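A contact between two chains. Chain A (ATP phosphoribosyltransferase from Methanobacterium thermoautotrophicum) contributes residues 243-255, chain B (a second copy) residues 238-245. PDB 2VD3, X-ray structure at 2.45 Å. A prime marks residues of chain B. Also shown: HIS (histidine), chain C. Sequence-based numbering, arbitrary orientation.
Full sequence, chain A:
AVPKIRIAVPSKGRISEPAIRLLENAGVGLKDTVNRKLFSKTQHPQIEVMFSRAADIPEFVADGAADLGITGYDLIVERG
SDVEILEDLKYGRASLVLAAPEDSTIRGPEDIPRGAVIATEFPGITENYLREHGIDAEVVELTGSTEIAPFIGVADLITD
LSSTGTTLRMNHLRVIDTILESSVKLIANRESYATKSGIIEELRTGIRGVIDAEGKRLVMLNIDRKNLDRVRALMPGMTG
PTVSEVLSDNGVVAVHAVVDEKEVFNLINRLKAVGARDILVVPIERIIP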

# COMPACT_ATOMS: atom_id res chain seq x y z
N VAL A 243 1.69 -53.22 -5.30
CA VAL A 243 2.95 -53.77 -5.78
C VAL A 243 2.93 -54.00 -7.29
O VAL A 243 2.04 -54.68 -7.81
CB VAL A 243 3.29 -55.09 -5.04
CG1 VAL A 243 4.63 -55.67 -5.49
CG2 VAL A 243 3.29 -54.86 -3.53
N SER A 244 3.92 -53.44 -7.99
CA SER A 244 3.97 -53.51 -9.45
C SER A 244 5.36 -53.89 -9.97
O SER A 244 6.36 -53.69 -9.28
CB SER A 244 3.51 -52.19 -10.06
OG SER A 244 2.15 -51.93 -9.76
N GLU A 245 5.41 -54.44 -11.18
CA GLU A 245 6.66 -54.94 -11.74
C GLU A 245 7.53 -53.78 -12.21
O GLU A 245 7.02 -52.75 -12.68
CB GLU A 245 6.37 -55.90 -12.91
CG GLU A 245 7.56 -56.75 -13.37
CD GLU A 245 7.81 -57.99 -12.50
OE1 GLU A 245 8.89 -58.61 -12.64
OE2 GLU A 245 6.93 -58.35 -11.68
N VAL A 246 8.85 -53.95 -12.07
CA VAL A 246 9.83 -53.01 -12.59
C VAL A 246 10.72 -53.74 -13.59
O VAL A 246 11.22 -54.82 -13.29
CB VAL A 246 10.67 -52.38 -11.45
CG1 VAL A 246 11.85 -51.58 -12.00
CG2 VAL A 246 9.81 -51.50 -10.57
N LEU A 247 10.90 -53.16 -14.77
CA LEU A 247 11.74 -53.77 -15.81
C LEU A 247 13.22 -53.43 -15.63
O LEU A 247 13.73 -52.45 -16.18
CB LEU A 247 11.26 -53.38 -17.21
CG LEU A 247 9.85 -53.80 -17.65
CD1 LEU A 247 9.60 -53.39 -19.09
CD2 LEU A 247 9.60 -55.30 -17.47
N SER A 248 13.91 -54.26 -14.84
CA SER A 248 15.33 -54.08 -14.55
C SER A 248 16.08 -55.42 -14.56
O SER A 248 15.52 -56.45 -14.95
CB SER A 248 15.53 -53.39 -13.19
OG SER A 248 15.23 -54.28 -12.13
N ASP A 249 17.33 -55.38 -14.11
CA ASP A 249 18.22 -56.56 -14.07
C ASP A 249 17.84 -57.56 -12.99
O ASP A 249 17.93 -58.77 -13.19
CB ASP A 249 19.66 -56.11 -13.87
CG ASP A 249 20.08 -55.04 -14.85
OD1 ASP A 249 19.66 -55.11 -16.02
OD2 ASP A 249 20.84 -54.13 -14.45
N ASN A 250 17.43 -57.04 -11.83
CA ASN A 250 16.96 -57.86 -10.71
C ASN A 250 15.44 -57.98 -10.75
O ASN A 250 14.77 -57.24 -11.49
CB ASN A 250 17.41 -57.26 -9.37
CG ASN A 250 17.56 -58.30 -8.27
OD1 ASN A 250 18.39 -59.22 -8.36
ND2 ASN A 250 16.78 -58.15 -7.20
N GLY A 251 14.89 -58.91 -9.98
CA GLY A 251 13.45 -58.96 -9.74
C GLY A 251 13.08 -57.81 -8.81
O GLY A 251 12.92 -58.00 -7.60
N VAL A 252 12.98 -56.61 -9.37
CA VAL A 252 12.61 -55.43 -8.61
C VAL A 252 11.12 -55.18 -8.77
O VAL A 252 10.58 -55.28 -9.87
CB VAL A 252 13.42 -54.18 -9.06
CG1 VAL A 252 12.84 -52.90 -8.48
CG2 VAL A 252 14.88 -54.32 -8.66
N VAL A 253 10.46 -54.87 -7.65
CA VAL A 253 9.09 -54.39 -7.69
C VAL A 253 9.00 -52.92 -7.27
O VAL A 253 9.96 -52.38 -6.70
CB VAL A 253 8.11 -55.28 -6.86
CG1 VAL A 253 8.07 -56.70 -7.40
CG2 VAL A 253 8.47 -55.27 -5.38
N ALA A 254 7.88 -52.29 -7.57
CA ALA A 254 7.58 -50.94 -7.12
C ALA A 254 6.42 -51.03 -6.13
O ALA A 254 5.44 -51.73 -6.39
CB ALA A 254 7.21 -50.04 -8.28
N VAL A 255 6.55 -50.36 -5.00
CA VAL A 255 5.55 -50.45 -3.95
C VAL A 255 5.02 -49.07 -3.62
O VAL A 255 5.80 -48.14 -3.37
CB VAL A 255 6.13 -51.08 -2.66
CG1 VAL A 255 5.05 -51.23 -1.60
CG2 VAL A 255 6.76 -52.43 -2.96
N MET B 238 14.48 -44.41 -12.51
CA MET B 238 15.45 -44.48 -11.43
C MET B 238 16.14 -45.84 -11.31
O MET B 238 17.37 -45.90 -11.24
CB MET B 238 14.84 -43.99 -10.11
CG MET B 238 15.18 -42.52 -9.86
SD MET B 238 14.16 -41.65 -8.65
CE MET B 238 15.08 -40.12 -8.50
N THR B 239 15.35 -46.91 -11.32
CA THR B 239 15.89 -48.27 -11.41
C THR B 239 15.45 -48.90 -12.74
O THR B 239 16.19 -49.67 -13.35
CB THR B 239 15.40 -49.14 -10.23
OG1 THR B 239 15.79 -48.54 -9.00
CG2 THR B 239 15.99 -50.54 -10.29
N GLY B 240 14.25 -48.54 -13.17
CA GLY B 240 13.61 -49.08 -14.37
C GLY B 240 12.13 -48.71 -14.34
O GLY B 240 11.56 -48.51 -13.26
N PRO B 241 11.50 -48.61 -15.53
CA PRO B 241 10.10 -48.22 -15.63
C PRO B 241 9.17 -49.21 -14.94
O PRO B 241 9.42 -50.42 -14.98
CB PRO B 241 9.83 -48.21 -17.14
CG PRO B 241 10.87 -49.09 -17.72
CD PRO B 241 12.08 -48.90 -16.86
N THR B 242 8.13 -48.70 -14.30
CA THR B 242 7.12 -49.53 -13.66
C THR B 242 6.03 -49.81 -14.67
O THR B 242 5.49 -48.88 -15.28
CB THR B 242 6.55 -48.86 -12.38
OG1 THR B 242 7.61 -48.53 -11.47
CG2 THR B 242 5.57 -49.79 -11.68
N VAL B 243 5.71 -51.09 -14.84
CA VAL B 243 4.79 -51.56 -15.88
C VAL B 243 3.57 -52.27 -15.27
O VAL B 243 3.72 -53.21 -14.48
CB VAL B 243 5.52 -52.50 -16.87
CG1 VAL B 243 4.58 -52.97 -17.99
CG2 VAL B 243 6.73 -51.80 -17.46
N SER B 244 2.38 -51.82 -15.64
CA SER B 244 1.14 -52.35 -15.07
C SER B 244 0.08 -52.65 -16.15
O SER B 244 0.12 -52.08 -17.24
CB SER B 244 0.58 -51.38 -14.03
OG SER B 244 1.45 -51.26 -12.92
N GLU B 245 -0.85 -53.54 -15.83
CA GLU B 245 -1.84 -53.99 -16.79
C GLU B 245 -2.91 -52.93 -16.99
O GLU B 245 -3.26 -52.20 -16.05
CB GLU B 245 -2.48 -55.31 -16.33
CG GLU B 245 -3.29 -56.07 -17.39
CD GLU B 245 -2.42 -56.90 -18.35
OE1 GLU B 245 -2.95 -57.35 -19.39
OE2 GLU B 245 -1.22 -57.10 -18.06
N HIS C . 10.01 -47.49 -11.18
CA HIS C . 10.03 -46.06 -11.62
C HIS C . 11.44 -45.48 -11.56
O HIS C . 11.70 -44.40 -12.08
CB HIS C . 9.09 -45.21 -10.76
CG HIS C . 9.35 -45.32 -9.29
ND1 HIS C . 8.45 -45.88 -8.41
CD2 HIS C . 10.41 -44.93 -8.54
CE1 HIS C . 8.95 -45.84 -7.19
NE2 HIS C . 10.14 -45.27 -7.24
OXT HIS C . 12.36 -46.08 -10.97

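Two copies of ATP phosphoribosyltransferase meet edge to edge, the strand that includes 243-246 of chain A running against strand 242-245 of chain B in a broadly antiparallel sense, with 121° between their N-to-C directions. The strands diverge toward the start of the chain A stretch: the CA-CA separation is 6.4 Å for Ser244 and Ser244′ but 4.5 Å for Val246 and Thr242′. Val243 accordingly lies beyond reach of chain B.

Contact begins at Ser244, whose CB points toward the partner. Its CB packs 3.6 Å from Thr242′ CG2, and its OG comes within 3.3 Å of Ser244′ OG; both hydroxyls have hydrogen bonds elsewhere in the structure. The backbone of Ser244 is engaged within its own chain, where its N and O pair with Ala254 O and Ala254 N at 2.8 and 2.7 Å, so this strand is held by its hairpin partner on one edge while its next residues offer polar groups to chain B.

Glu245 contributes its carbonyl. Val243′ N donates to Glu245 O at 3.0 Å and 166°, a nearly straight hydrogen bond, and the same oxygen receives a CA-H...O contact from Thr242′ CA at 3.4 Å. The carboxylate end of Glu245 leads away from the partner, so the main chain makes the closest approach.

Val246 pairs with Thr242′ in a non-hydrogen-bonded antiparallel bridge, their side chains on one face of the sheet. This leaves Val246 N free to bond Val252 O within chain A at 3.1 Å. Val246 CA lies 3.5 Å from Pro241′ O in a second CA-H...O contact, while its CG1 reaches Gly240′ O at 3.3 Å and its CG2 packs 3.8 Å from Thr242′ OG1.

Leu247 supplies the second interchain hydrogen bond: its N donates to Pro241′ O at 3.1 Å and 170°. Thus Glu245 O and Leu247 N flank the Val246 position, each matched by a backbone group of chain B. The Leu247 side chain adds apolar contacts, CD1 against Val243′ CG2 at 3.7 Å and CB against Pro241′ CG at 4.3 Å. Close packing here depends on Gly240′ being bare: an ideal CB on it would fall 2.5 Å from Leu247 O, a clash.

At Ser248, CB sits 3.8 Å from Thr239′ O, whereas OG turns to its own loop and donates to Asn250 O at 3.1 Å. Asp249, Asn250 and Gly251 carry the turn clear of chain B. On the returning strand, alternate residues face the partner: Val252 CG2 lies 4.3 Å from Thr239′ CG2, Val253 points away, and Ala254 CB rests 3.6 Å from Thr242′ OG1.

That hydroxyl also accepts a hydrogen bond from the bound histidine, HIS N to Thr242′ OG1 at 2.6 Å, and HIS N donates to Gly240′ O at 2.8 Å. The chain B segment that packs against chain A therefore also binds the ligand.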